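Local coordinates for protein pyruvate formate-lyase 2 (Archaeoglobus fulgidus, PDB 2F3O) that is of unknown function but belongs to the glycyl radical enzymes and probably acts as a lyase, at residues R42-L47 / K200-A205; A126-L131 / N499-A504; I693-D698 / F725-E730. All blocks are in the same frame, centred on the assembly; numbering follows the deposited sequence.

Contact 1. Residues R42-L47 / K200-A205; sequences RQAKAL and KIVSEA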
ATOM      1  N   ARG A  42      13.360 -21.625  15.496  1.00 40.57           N
ATOM      2  CA  ARG A  42      14.600 -22.384  15.667  1.00 41.07           C
ATOM      3  C   ARG A  42      15.724 -21.518  16.192  1.00 41.96           C
ATOM      4  O   ARG A  42      16.455 -21.942  17.082  1.00 42.35           O
ATOM      5  CB  ARG A  42      15.037 -23.080  14.379  1.00 40.47           C
ATOM      6  CG  ARG A  42      13.930 -23.887  13.776  1.00 40.43           C
ATOM      7  CD  ARG A  42      14.380 -25.174  13.163  1.00 40.09           C
ATOM      8  NE  ARG A  42      15.376 -25.070  12.110  1.00 41.39           N
ATOM      9  CZ  ARG A  42      16.539 -25.709  12.128  1.00 42.56           C
ATOM     10  NH1 ARG A  42      16.841 -26.491  13.156  1.00 42.47           N
ATOM     11  NH2 ARG A  42      17.397 -25.573  11.121  1.00 42.62           N
ATOM     12  N   GLN A  43      15.837 -20.297  15.679  1.00 42.81           N
ATOM     13  CA  GLN A  43      16.872 -19.371  16.128  1.00 43.66           C
ATOM     14  C   GLN A  43      16.645 -18.919  17.566  1.00 43.85           C
ATOM     15  O   GLN A  43      17.599 -18.739  18.332  1.00 43.99           O
ATOM     16  CB  GLN A  43      16.912 -18.154  15.217  1.00 44.01           C
ATOM     17  CG  GLN A  43      17.469 -18.442  13.848  1.00 45.63           C
ATOM     18  CD  GLN A  43      18.944 -18.717  13.882  1.00 46.83           C
ATOM     19  OE1 GLN A  43      19.381 -19.793  13.502  1.00 46.45           O
ATOM     20  NE2 GLN A  43      19.723 -17.738  14.340  1.00 47.52           N
ATOM     21  N   ALA A  44      15.372 -18.748  17.916  1.00 43.95           N
ATOM     22  CA  ALA A  44      14.974 -18.357  19.263  1.00 43.94           C
ATOM     23  C   ALA A  44      15.320 -19.451  20.243  1.00 43.67           C
ATOM     24  O   ALA A  44      15.916 -19.200  21.290  1.00 43.67           O
ATOM     25  CB  ALA A  44      13.481 -18.078  19.306  1.00 44.07           C
ATOM     26  N   LYS A  45      14.964 -20.668  19.864  1.00 43.49           N
ATOM     27  CA  LYS A  45      15.142 -21.831  20.702  1.00 43.78           C
ATOM     28  C   LYS A  45      16.605 -22.197  20.863  1.00 44.29           C
ATOM     29  O   LYS A  45      16.998 -22.728  21.902  1.00 44.69           O
ATOM     30  CB  LYS A  45      14.347 -23.014  20.147  1.00 43.61           C
ATOM     31  CG  LYS A  45      12.876 -22.934  20.494  1.00 42.57           C
ATOM     32  CD  LYS A  45      12.109 -24.106  19.952  1.00 41.40           C
ATOM     33  CE  LYS A  45      10.661 -24.034  20.402  1.00 40.77           C
ATOM     34  NZ  LYS A  45       9.911 -25.219  19.936  1.00 39.97           N
ATOM     35  N   ALA A  46      17.403 -21.900  19.840  1.00 44.58           N
ATOM     36  CA  ALA A  46      18.840 -22.123  19.897  1.00 44.77           C
ATOM     37  C   ALA A  46      19.514 -21.162  20.857  1.00 45.15           C
ATOM     38  O   ALA A  46      20.290 -21.584  21.722  1.00 45.40           O
ATOM     39  CB  ALA A  46      19.435 -22.005  18.543  1.00 44.72           C
ATOM     40  N   LEU A  47      19.191 -19.878  20.715  1.00 45.25           N
ATOM     41  CA  LEU A  47      19.704 -18.844  21.593  1.00 45.17           C
ATOM     42  C   LEU A  47      19.332 -19.159  23.016  1.00 45.62           C
ATOM     43  O   LEU A  47      20.164 -18.984  23.905  1.00 45.87           O
ATOM     44  CB  LEU A  47      19.149 -17.469  21.205  1.00 45.08           C
ATOM     45  CG  LEU A  47      19.807 -16.148  21.659  1.00 44.18           C
ATOM     46  CD1 LEU A  47      19.007 -15.473  22.725  1.00 42.89           C
ATOM     47  CD2 LEU A  47      21.265 -16.309  22.080  1.00 43.17           C
ATOM     48  N   LYS A 200       8.816 -14.077  22.540  1.00 37.65           N
ATOM     49  CA  LYS A 200       8.473 -14.729  23.805  1.00 37.82           C
ATOM     50  C   LYS A 200       9.600 -15.601  24.348  1.00 38.67           C
ATOM     51  O   LYS A 200      10.134 -15.341  25.437  1.00 38.39           O
ATOM     52  CB  LYS A 200       7.257 -15.627  23.588  1.00 37.99           C
ATOM     53  CG  LYS A 200       6.777 -16.383  24.833  1.00 37.06           C
ATOM     54  CD  LYS A 200       5.704 -17.363  24.481  1.00 37.09           C
ATOM     55  CE  LYS A 200       5.872 -18.647  25.255  1.00 38.13           C
ATOM     56  NZ  LYS A 200       5.181 -18.512  26.577  1.00 39.92           N
ATOM     57  N   ILE A 201       9.935 -16.634  23.571  1.00 39.39           N
ATOM     58  CA  ILE A 201      11.062 -17.531  23.820  1.00 40.20           C
ATOM     59  C   ILE A 201      12.353 -16.773  24.148  1.00 40.78           C
ATOM     60  O   ILE A 201      12.989 -17.017  25.173  1.00 41.41           O
ATOM     61  CB  ILE A 201      11.303 -18.457  22.592  1.00 40.23           C
ATOM     62  CG1 ILE A 201      10.124 -19.411  22.414  1.00 40.14           C
ATOM     63  CG2 ILE A 201      12.572 -19.282  22.746  1.00 40.25           C
ATOM     64  CD1 ILE A 201      10.201 -20.284  21.170  1.00 40.20           C
ATOM     65  N   VAL A 202      12.713 -15.829  23.295  1.00 41.06           N
ATOM     66  CA  VAL A 202      13.949 -15.074  23.456  1.00 41.57           C
ATOM     67  C   VAL A 202      13.955 -14.138  24.680  1.00 42.10           C
ATOM     68  O   VAL A 202      15.009 -13.900  25.279  1.00 42.33           O
ATOM     69  CB  VAL A 202      14.288 -14.360  22.120  1.00 41.37           C
ATOM     70  CG1 VAL A 202      14.450 -12.879  22.277  1.00 40.50           C
ATOM     71  CG2 VAL A 202      15.464 -15.015  21.466  1.00 41.39           C
ATOM     72  N   SER A 203      12.781 -13.653  25.076  1.00 42.54           N
ATOM     73  CA  SER A 203      12.662 -12.870  26.298  1.00 43.62           C
ATOM     74  C   SER A 203      12.872 -13.737  27.537  1.00 43.88           C
ATOM     75  O   SER A 203      13.623 -13.364  28.437  1.00 44.07           O
ATOM     76  CB  SER A 203      11.295 -12.200  26.372  1.00 43.72           C
ATOM     77  OG  SER A 203      11.096 -11.387  25.234  1.00 45.32           O
ATOM     78  N   GLU A 204      12.205 -14.892  27.554  1.00 44.19           N
ATOM     79  CA  GLU A 204      12.334 -15.896  28.608  1.00 44.40           C
ATOM     80  C   GLU A 204      13.780 -16.304  28.831  1.00 44.52           C
ATOM     81  O   GLU A 204      14.231 -16.367  29.958  1.00 44.78           O
ATOM     82  CB  GLU A 204      11.512 -17.138  28.259  1.00 44.47           C
ATOM     83  CG  GLU A 204      10.037 -17.036  28.591  1.00 44.62           C
ATOM     84  CD  GLU A 204       9.190 -17.996  27.761  1.00 46.49           C
ATOM     85  OE1 GLU A 204       7.948 -17.864  27.787  1.00 46.39           O
ATOM     86  OE2 GLU A 204       9.763 -18.879  27.069  1.00 47.50           O
ATOM     87  N   ALA A 205      14.490 -16.568  27.743  1.00 44.74           N
ATOM     88  CA  ALA A 205      15.906 -16.891  27.760  1.00 44.99           C
ATOM     89  C   ALA A 205      16.742 -15.853  28.515  1.00 45.49           C
ATOM     90  O   ALA A 205      17.567 -16.211  29.368  1.00 45.35           O
ATOM     91  CB  ALA A 205      16.400 -17.001  26.338  1.00 44.58           C
TER
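Ile201 meets Ala44 with one branch and Lys45 with the other. With chi1 at -66°, CG1 lies anti to the carbonyl carbon, and CG2, anti to the backbone N, settles 3.6 Å from Ala44 O and 3.8 Å from Ala44 CB. The longer branch, with chi2 near 175°, carries CD1 to the extended chain of Lys45, reaching CG at 3.8 Å and CE at 3.9 Å. Lys45 leaves its own helix pointing away from the partner, so the contact is made by its aliphatic flank, which crosses Ile201 obliquely, while NZ is held in a salt bridge by Glu37. On the more buried flank, Val202 CG2 lies 4.0 Å from Ala44 CA and 3.8 Å from Leu47 CD1. Leu513 and Leu516 of helix 512-516 also pack on Val202. No hydrogen bond joins the two segments, but Glu204 OE2 forms a salt bridge with Lys48 NZ, one residue past 42-47, adding a charged tie between the same two helices. Ala44 sits against both Ile201 and Val202, and the axes of the two short segments approach to 8.5 Å at 10°: a near-parallel helix pair in the helical part of the pyruvate formate lyase-like fold.

Contact 2. Residues A126-L131 / N499-A504; sequences AFAFPL and NVLSYA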
ATOM      1  N   ALA A 126      25.426 -21.096   1.592  1.00 44.05           N
ATOM      2  CA  ALA A 126      24.730 -22.160   0.879  1.00 43.55           C
ATOM      3  C   ALA A 126      23.403 -21.710   0.241  1.00 43.41           C
ATOM      4  O   ALA A 126      23.062 -22.160  -0.851  1.00 43.49           O
ATOM      5  CB  ALA A 126      24.503 -23.334   1.790  1.00 43.51           C
ATOM      6  N   PHE A 127      22.666 -20.832   0.922  1.00 43.11           N
ATOM      7  CA  PHE A 127      21.464 -20.193   0.366  1.00 42.60           C
ATOM      8  C   PHE A 127      21.806 -19.291  -0.787  1.00 42.03           C
ATOM      9  O   PHE A 127      21.184 -19.358  -1.824  1.00 42.17           O
ATOM     10  CB  PHE A 127      20.721 -19.375   1.435  1.00 42.99           C
ATOM     11  CG  PHE A 127      19.331 -18.932   1.022  1.00 43.29           C
ATOM     12  CD1 PHE A 127      18.220 -19.624   1.458  1.00 42.95           C
ATOM     13  CD2 PHE A 127      19.140 -17.820   0.201  1.00 43.68           C
ATOM     14  CE1 PHE A 127      16.958 -19.216   1.100  1.00 43.36           C
ATOM     15  CE2 PHE A 127      17.884 -17.415  -0.175  1.00 43.25           C
ATOM     16  CZ  PHE A 127      16.788 -18.111   0.276  1.00 43.74           C
ATOM     17  N   ALA A 128      22.783 -18.429  -0.599  1.00 41.55           N
ATOM     18  CA  ALA A 128      23.093 -17.455  -1.618  1.00 41.23           C
ATOM     19  C   ALA A 128      23.798 -17.995  -2.851  1.00 41.17           C
ATOM     20  O   ALA A 128      23.646 -17.429  -3.917  1.00 41.11           O
ATOM     21  CB  ALA A 128      23.884 -16.381  -1.041  1.00 41.27           C
ATOM     22  N   PHE A 129      24.569 -19.069  -2.716  1.00 41.41           N
ATOM     23  CA  PHE A 129      25.360 -19.563  -3.857  1.00 41.59           C
ATOM     24  C   PHE A 129      24.615 -19.796  -5.184  1.00 41.31           C
ATOM     25  O   PHE A 129      25.050 -19.259  -6.209  1.00 40.98           O
ATOM     26  CB  PHE A 129      26.227 -20.783  -3.510  1.00 41.99           C
ATOM     27  CG  PHE A 129      27.230 -21.118  -4.582  1.00 42.61           C
ATOM     28  CD1 PHE A 129      28.502 -20.528  -4.560  1.00 43.50           C
ATOM     29  CD2 PHE A 129      26.907 -22.003  -5.620  1.00 43.02           C
ATOM     30  CE1 PHE A 129      29.446 -20.805  -5.554  1.00 43.82           C
ATOM     31  CE2 PHE A 129      27.837 -22.293  -6.624  1.00 44.48           C
ATOM     32  CZ  PHE A 129      29.119 -21.690  -6.589  1.00 43.97           C
ATOM     33  N   PRO A 130      23.489 -20.564  -5.180  1.00 41.27           N
ATOM     34  CA  PRO A 130      22.927 -20.834  -6.504  1.00 41.23           C
ATOM     35  C   PRO A 130      22.380 -19.574  -7.165  1.00 41.64           C
ATOM     36  O   PRO A 130      22.162 -19.568  -8.369  1.00 41.84           O
ATOM     37  CB  PRO A 130      21.800 -21.819  -6.199  1.00 40.75           C
ATOM     38  CG  PRO A 130      21.444 -21.550  -4.834  1.00 39.99           C
ATOM     39  CD  PRO A 130      22.677 -21.209  -4.127  1.00 40.52           C
ATOM     40  N   LEU A 131      22.237 -18.508  -6.375  1.00 41.89           N
ATOM     41  CA  LEU A 131      21.602 -17.279  -6.791  1.00 41.94           C
ATOM     42  C   LEU A 131      22.597 -16.235  -7.222  1.00 42.43           C
ATOM     43  O   LEU A 131      22.208 -15.230  -7.812  1.00 42.21           O
ATOM     44  CB  LEU A 131      20.812 -16.702  -5.629  1.00 41.89           C
ATOM     45  CG  LEU A 131      19.478 -17.306  -5.252  1.00 40.91           C
ATOM     46  CD1 LEU A 131      18.945 -16.576  -4.040  1.00 40.00           C
ATOM     47  CD2 LEU A 131      18.572 -17.125  -6.422  1.00 41.13           C
ATOM     48  N   ASN A 499      22.558  -7.848  -1.706  1.00 36.13           N
ATOM     49  CA  ASN A 499      21.122  -8.018  -1.662  1.00 35.98           C
ATOM     50  C   ASN A 499      20.724  -9.474  -1.629  1.00 36.30           C
ATOM     51  O   ASN A 499      19.832  -9.863  -0.868  1.00 36.47           O
ATOM     52  CB  ASN A 499      20.464  -7.289  -2.812  1.00 35.51           C
ATOM     53  CG  ASN A 499      20.334  -5.807  -2.541  1.00 36.55           C
ATOM     54  OD1 ASN A 499      20.388  -5.388  -1.386  1.00 39.99           O
ATOM     55  ND2 ASN A 499      20.166  -5.005  -3.583  1.00 34.78           N
ATOM     56  N   VAL A 500      21.418 -10.289  -2.407  1.00 36.51           N
ATOM     57  CA  VAL A 500      21.173 -11.718  -2.353  1.00 36.91           C
ATOM     58  C   VAL A 500      21.496 -12.220  -0.955  1.00 37.23           C
ATOM     59  O   VAL A 500      20.700 -12.916  -0.349  1.00 37.83           O
ATOM     60  CB  VAL A 500      21.970 -12.497  -3.422  1.00 37.04           C
ATOM     61  CG1 VAL A 500      21.838 -13.992  -3.212  1.00 35.84           C
ATOM     62  CG2 VAL A 500      21.481 -12.138  -4.807  1.00 37.12           C
ATOM     63  N   LEU A 501      22.624 -11.787  -0.414  1.00 37.42           N
ATOM     64  CA  LEU A 501      23.022 -12.161   0.936  1.00 37.14           C
ATOM     65  C   LEU A 501      22.044 -11.681   2.011  1.00 37.33           C
ATOM     66  O   LEU A 501      21.888 -12.354   3.031  1.00 37.56           O
ATOM     67  CB  LEU A 501      24.420 -11.618   1.233  1.00 36.79           C
ATOM     68  CG  LEU A 501      25.646 -12.524   1.090  1.00 36.26           C
ATOM     69  CD1 LEU A 501      25.264 -13.851   0.558  1.00 34.07           C
ATOM     70  CD2 LEU A 501      26.746 -11.892   0.229  1.00 35.53           C
ATOM     71  N   SER A 502      21.398 -10.529   1.790  1.00 37.20           N
ATOM     72  CA  SER A 502      20.490  -9.961   2.791  1.00 37.15           C
ATOM     73  C   SER A 502      19.180 -10.724   2.829  1.00 37.19           C
ATOM     74  O   SER A 502      18.561 -10.905   3.877  1.00 36.91           O
ATOM     75  CB  SER A 502      20.236  -8.480   2.547  1.00 36.95           C
ATOM     76  OG  SER A 502      20.841  -7.715   3.581  1.00 37.38           O
ATOM     77  N   TYR A 503      18.773 -11.177   1.659  1.00 37.31           N
ATOM     78  CA  TYR A 503      17.671 -12.083   1.534  1.00 37.08           C
ATOM     79  C   TYR A 503      18.061 -13.414   2.196  1.00 36.92           C
ATOM     80  O   TYR A 503      17.258 -14.018   2.917  1.00 36.88           O
ATOM     81  CB  TYR A 503      17.383 -12.222   0.058  1.00 37.23           C
ATOM     82  CG  TYR A 503      16.385 -13.269  -0.345  1.00 38.39           C
ATOM     83  CD1 TYR A 503      15.148 -13.391   0.290  1.00 38.53           C
ATOM     84  CD2 TYR A 503      16.655 -14.102  -1.425  1.00 38.74           C
ATOM     85  CE1 TYR A 503      14.237 -14.343  -0.120  1.00 38.64           C
ATOM     86  CE2 TYR A 503      15.757 -15.049  -1.840  1.00 38.71           C
ATOM     87  CZ  TYR A 503      14.549 -15.175  -1.196  1.00 39.00           C
ATOM     88  OH  TYR A 503      13.668 -16.144  -1.650  1.00 39.51           O
ATOM     89  N   ALA A 504      19.307 -13.832   1.995  1.00 36.62           N
ATOM     90  CA  ALA A 504      19.814 -15.087   2.552  1.00 36.25           C
ATOM     91  C   ALA A 504      19.828 -15.082   4.069  1.00 36.23           C
ATOM     92  O   ALA A 504      19.471 -16.094   4.689  1.00 36.26           O
ATOM     93  CB  ALA A 504      21.197 -15.397   2.017  1.00 36.00           C
TER
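Phe127 and Tyr503 form a T-shaped (edge-to-face) aromatic pair where residues 126-131 pack on the long helix 477-508. In both residues CG is anti to the backbone N, at chi1 -168° in Phe127 and 172° in Tyr503. The rings nevertheless differ in role: Phe127 presents its edge, with CZ over one face of Tyr503, and the centroid separation is 5.2 Å with the planes at 84°. Phe127 CD2 also lies 3.7 Å from Ala504 CB. Leu131 comes from one turn further along, its CD1 meeting the edge of the Tyr503 ring, near the ring plane, and its CB lying 3.8 Å from Val500 CG1. That valine methyl also touches Ala128 CB, wedging between Ala128 and Leu131.

The patch is also part of a subunit boundary. Pro38 and Ile41 of the second subunit pack on Phe127 and Leu131 respectively, and Tyr503 OH is hydrogen-bonded to Ser194 OG of that subunit. The polar end of the tyrosine is thus held across the interface while its ring receives the phenylalanine: the nearest ring atoms of the pair are Phe127 CE2 and Tyr503 CE2, 3.6 Å apart.

Contact 3. Residues I693-D698 / F725-E730; sequences INLSSD and FNILKE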
ATOM      1  N   ILE A 693      45.737   9.967  11.670  1.00 58.61           N
ATOM      2  CA  ILE A 693      46.924  10.826  11.681  1.00 59.84           C
ATOM      3  C   ILE A 693      48.006  10.296  12.632  1.00 60.48           C
ATOM      4  O   ILE A 693      47.818  10.259  13.843  1.00 60.56           O
ATOM      5  CB  ILE A 693      46.536  12.292  11.997  1.00 60.01           C
ATOM      6  CG1 ILE A 693      45.817  12.899  10.797  1.00 59.57           C
ATOM      7  CG2 ILE A 693      47.758  13.136  12.328  1.00 60.49           C
ATOM      8  CD1 ILE A 693      46.574  12.685   9.509  1.00 57.97           C
ATOM      9  N   ASN A 694      49.124   9.852  12.069  1.00 61.71           N
ATOM     10  CA  ASN A 694      50.203   9.272  12.872  1.00 63.13           C
ATOM     11  C   ASN A 694      51.331  10.260  13.138  1.00 64.18           C
ATOM     12  O   ASN A 694      51.965  10.765  12.212  1.00 64.13           O
ATOM     13  CB  ASN A 694      50.769   8.015  12.214  1.00 63.02           C
ATOM     14  CG  ASN A 694      49.810   6.863  12.254  1.00 62.88           C
ATOM     15  OD1 ASN A 694      48.676   7.006  12.697  1.00 63.00           O
ATOM     16  ND2 ASN A 694      50.256   5.708  11.790  1.00 62.69           N
ATOM     17  N   LEU A 695      51.576  10.519  14.416  1.00 65.49           N
ATOM     18  CA  LEU A 695      52.543  11.519  14.833  1.00 66.82           C
ATOM     19  C   LEU A 695      53.642  10.897  15.690  1.00 68.37           C
ATOM     20  O   LEU A 695      53.369  10.050  16.547  1.00 68.80           O
ATOM     21  CB  LEU A 695      51.844  12.630  15.619  1.00 66.21           C
ATOM     22  CG  LEU A 695      51.069  13.664  14.808  1.00 64.93           C
ATOM     23  CD1 LEU A 695      50.235  14.521  15.727  1.00 63.59           C
ATOM     24  CD2 LEU A 695      52.021  14.521  13.999  1.00 64.70           C
ATOM     25  N   SER A 696      54.882  11.319  15.435  1.00 70.00           N
ATOM     26  CA  SER A 696      56.043  11.004  16.276  1.00 71.28           C
ATOM     27  C   SER A 696      55.878  11.713  17.616  1.00 72.02           C
ATOM     28  O   SER A 696      55.375  12.835  17.656  1.00 72.12           O
ATOM     29  CB  SER A 696      57.321  11.477  15.560  1.00 71.28           C
ATOM     30  OG  SER A 696      58.463  11.475  16.399  1.00 72.14           O
ATOM     31  N   SER A 697      56.281  11.063  18.706  1.00 73.08           N
ATOM     32  CA  SER A 697      56.138  11.660  20.046  1.00 74.45           C
ATOM     33  C   SER A 697      57.099  12.824  20.318  1.00 74.96           C
ATOM     34  O   SER A 697      56.836  13.675  21.175  1.00 74.97           O
ATOM     35  CB  SER A 697      56.258  10.598  21.158  1.00 74.75           C
ATOM     36  OG  SER A 697      57.527   9.961  21.169  1.00 75.65           O
ATOM     37  N   ASP A 698      58.208  12.849  19.583  1.00 75.75           N
ATOM     38  CA  ASP A 698      59.198  13.907  19.707  1.00 76.56           C
ATOM     39  C   ASP A 698      58.675  15.204  19.112  1.00 76.91           C
ATOM     40  O   ASP A 698      58.838  16.279  19.692  1.00 76.86           O
ATOM     41  CB  ASP A 698      60.503  13.488  19.030  1.00 76.67           C
ATOM     42  CG  ASP A 698      61.336  12.569  19.906  1.00 77.10           C
ATOM     43  OD1 ASP A 698      61.542  11.396  19.510  1.00 77.55           O
ATOM     44  OD2 ASP A 698      61.767  13.021  20.996  1.00 76.96           O
ATOM     45  N   PHE A 725      44.011   9.778  16.121  1.00 52.12           N
ATOM     46  CA  PHE A 725      45.431  10.022  16.276  1.00 52.60           C
ATOM     47  C   PHE A 725      46.237   8.880  16.858  1.00 53.00           C
ATOM     48  O   PHE A 725      45.770   8.116  17.694  1.00 52.93           O
ATOM     49  CB  PHE A 725      45.629  11.212  17.179  1.00 52.71           C
ATOM     50  CG  PHE A 725      45.169  12.508  16.590  1.00 53.42           C
ATOM     51  CD1 PHE A 725      44.042  13.153  17.096  1.00 52.90           C
ATOM     52  CD2 PHE A 725      45.878  13.099  15.543  1.00 53.00           C
ATOM     53  CE1 PHE A 725      43.626  14.361  16.570  1.00 53.27           C
ATOM     54  CE2 PHE A 725      45.468  14.301  15.002  1.00 53.22           C
ATOM     55  CZ  PHE A 725      44.341  14.941  15.518  1.00 53.73           C
ATOM     56  N   ASN A 726      47.481   8.802  16.417  1.00 53.97           N
ATOM     57  CA  ASN A 726      48.462   7.902  16.995  1.00 54.63           C
ATOM     58  C   ASN A 726      49.690   8.661  17.457  1.00 55.38           C
ATOM     59  O   ASN A 726      50.268   9.441  16.698  1.00 55.23           O
ATOM     60  CB  ASN A 726      48.895   6.869  15.968  1.00 54.30           C
ATOM     61  CG  ASN A 726      48.092   5.611  16.052  1.00 53.53           C
ATOM     62  OD1 ASN A 726      47.593   5.245  17.123  1.00 51.83           O
ATOM     63  ND2 ASN A 726      47.957   4.929  14.924  1.00 52.59           N
ATOM     64  N   ILE A 727      50.082   8.430  18.703  1.00 56.51           N
ATOM     65  CA  ILE A 727      51.351   8.944  19.203  1.00 57.52           C
ATOM     66  C   ILE A 727      52.284   7.748  19.370  1.00 58.86           C
ATOM     67  O   ILE A 727      52.104   6.901  20.242  1.00 59.18           O
ATOM     68  CB  ILE A 727      51.187   9.725  20.509  1.00 56.99           C
ATOM     69  CG1 ILE A 727      50.154  10.844  20.343  1.00 56.39           C
ATOM     70  CG2 ILE A 727      52.493  10.305  20.932  1.00 56.71           C
ATOM     71  CD1 ILE A 727      50.412  11.783  19.201  1.00 55.40           C
ATOM     72  N   LEU A 728      53.259   7.659  18.484  1.00 60.34           N
ATOM     73  CA  LEU A 728      54.072   6.472  18.384  1.00 62.00           C
ATOM     74  C   LEU A 728      55.565   6.773  18.489  1.00 63.37           C
ATOM     75  O   LEU A 728      56.073   7.727  17.873  1.00 63.94           O
ATOM     76  CB  LEU A 728      53.799   5.789  17.052  1.00 62.02           C
ATOM     77  CG  LEU A 728      52.334   5.461  16.789  1.00 62.34           C
ATOM     78  CD1 LEU A 728      52.135   4.984  15.354  1.00 62.13           C
ATOM     79  CD2 LEU A 728      51.844   4.445  17.821  1.00 62.46           C
ATOM     80  N   LYS A 729      56.258   5.940  19.267  1.00 64.46           N
ATOM     81  CA  LYS A 729      57.704   6.000  19.419  1.00 65.15           C
ATOM     82  C   LYS A 729      58.246   4.851  18.599  1.00 65.79           C
ATOM     83  O   LYS A 729      58.024   3.695  18.932  1.00 65.77           O
ATOM     84  CB  LYS A 729      58.074   5.861  20.897  1.00 65.23           C
ATOM     85  CG  LYS A 729      57.101   6.621  21.797  1.00 65.38           C
ATOM     86  CD  LYS A 729      57.572   6.788  23.221  1.00 65.90           C
ATOM     87  CE  LYS A 729      56.687   7.814  23.934  1.00 67.07           C
ATOM     88  NZ  LYS A 729      56.908   7.857  25.411  1.00 67.24           N
ATOM     89  N   GLU A 730      58.933   5.189  17.515  1.00 66.84           N
ATOM     90  CA  GLU A 730      59.285   4.237  16.459  1.00 67.95           C
ATOM     91  C   GLU A 730      60.098   3.009  16.901  1.00 68.93           C
ATOM     92  O   GLU A 730      59.775   1.876  16.549  1.00 69.10           O
ATOM     93  CB  GLU A 730      59.986   4.979  15.327  1.00 67.69           C
ATOM     94  CG  GLU A 730      60.409   4.113  14.174  1.00 67.87           C
ATOM     95  CD  GLU A 730      60.741   4.947  12.965  1.00 68.90           C
ATOM     96  OE1 GLU A 730      60.351   6.139  12.965  1.00 69.45           O
ATOM     97  OE2 GLU A 730      61.385   4.420  12.030  1.00 68.32           O
TER
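Ile693 and Phe725 pair across two parallel strands joined through helix 704-717 as a beta-alpha-beta crossover at the edge of a mixed sheet. The buried half is close-knit. Asn726 N donates to Ile693 O and Leu728 N to Leu695 O. Between them Leu695 N reaches Asn726 O at 2.8 Å. On the face bearing Ile693, Leu695, Phe725 and Ile727, Ile693 CB lies 3.7 Å from Phe725 CD2, and Leu711 of the crossover helix covers Leu695 and Phe725.

On the other face Asn694 and Asn726 run side by side, their amide planes 54° apart. With chi1 at -70°, Asn694 CG is anti to the carbonyl carbon; OD1 accepts from Asn726 ND2 at 3.1 Å, the donor lying 47° above its carbonyl plane. Asn726 OD1 accepts a hydrogen bond from Arg749 N, on the strand just before Gly752, the predicted radical site. An alanine in place of Asn694 would probably deprive Asn726 ND2 of this acceptor, although Asn726 OD1 would keep Arg749 N.

Toward solvent the pairing slackens. Ser696 and Leu728 side chains diverge, and the bond from Ser697 N to Leu728 O is weak. Beyond it the exposed Lys729 lies against Ser697, at the start of the short helix after the strand, its CG 3.4 Å from Ser697 OG.

Overall arrangement
From the N terminus, helix 39-53 enters contact 1 first, and the chain passes through 126-131 before helix 190-221 closes that loop of 152 residues. Contact 2 opens within it and closes only at 499-504, so contacts 1 and 2 cross; their nearest atoms are about 10 Å apart. Both tie helices of the pyruvate formate lyase-like region, and contact 2 meets residues of the second subunit's own helices 39-53 and 190-221, the pair that contact 1 joins. Contact 3 follows in series, closing a short loop of 26 residues in the glycine radical region and joining strand 692-696 to strand 722-728 across helix 704-717. It lies across the chain's centre from both, its centre about 48 Å from contact 1's and about 44 Å from contact 2's.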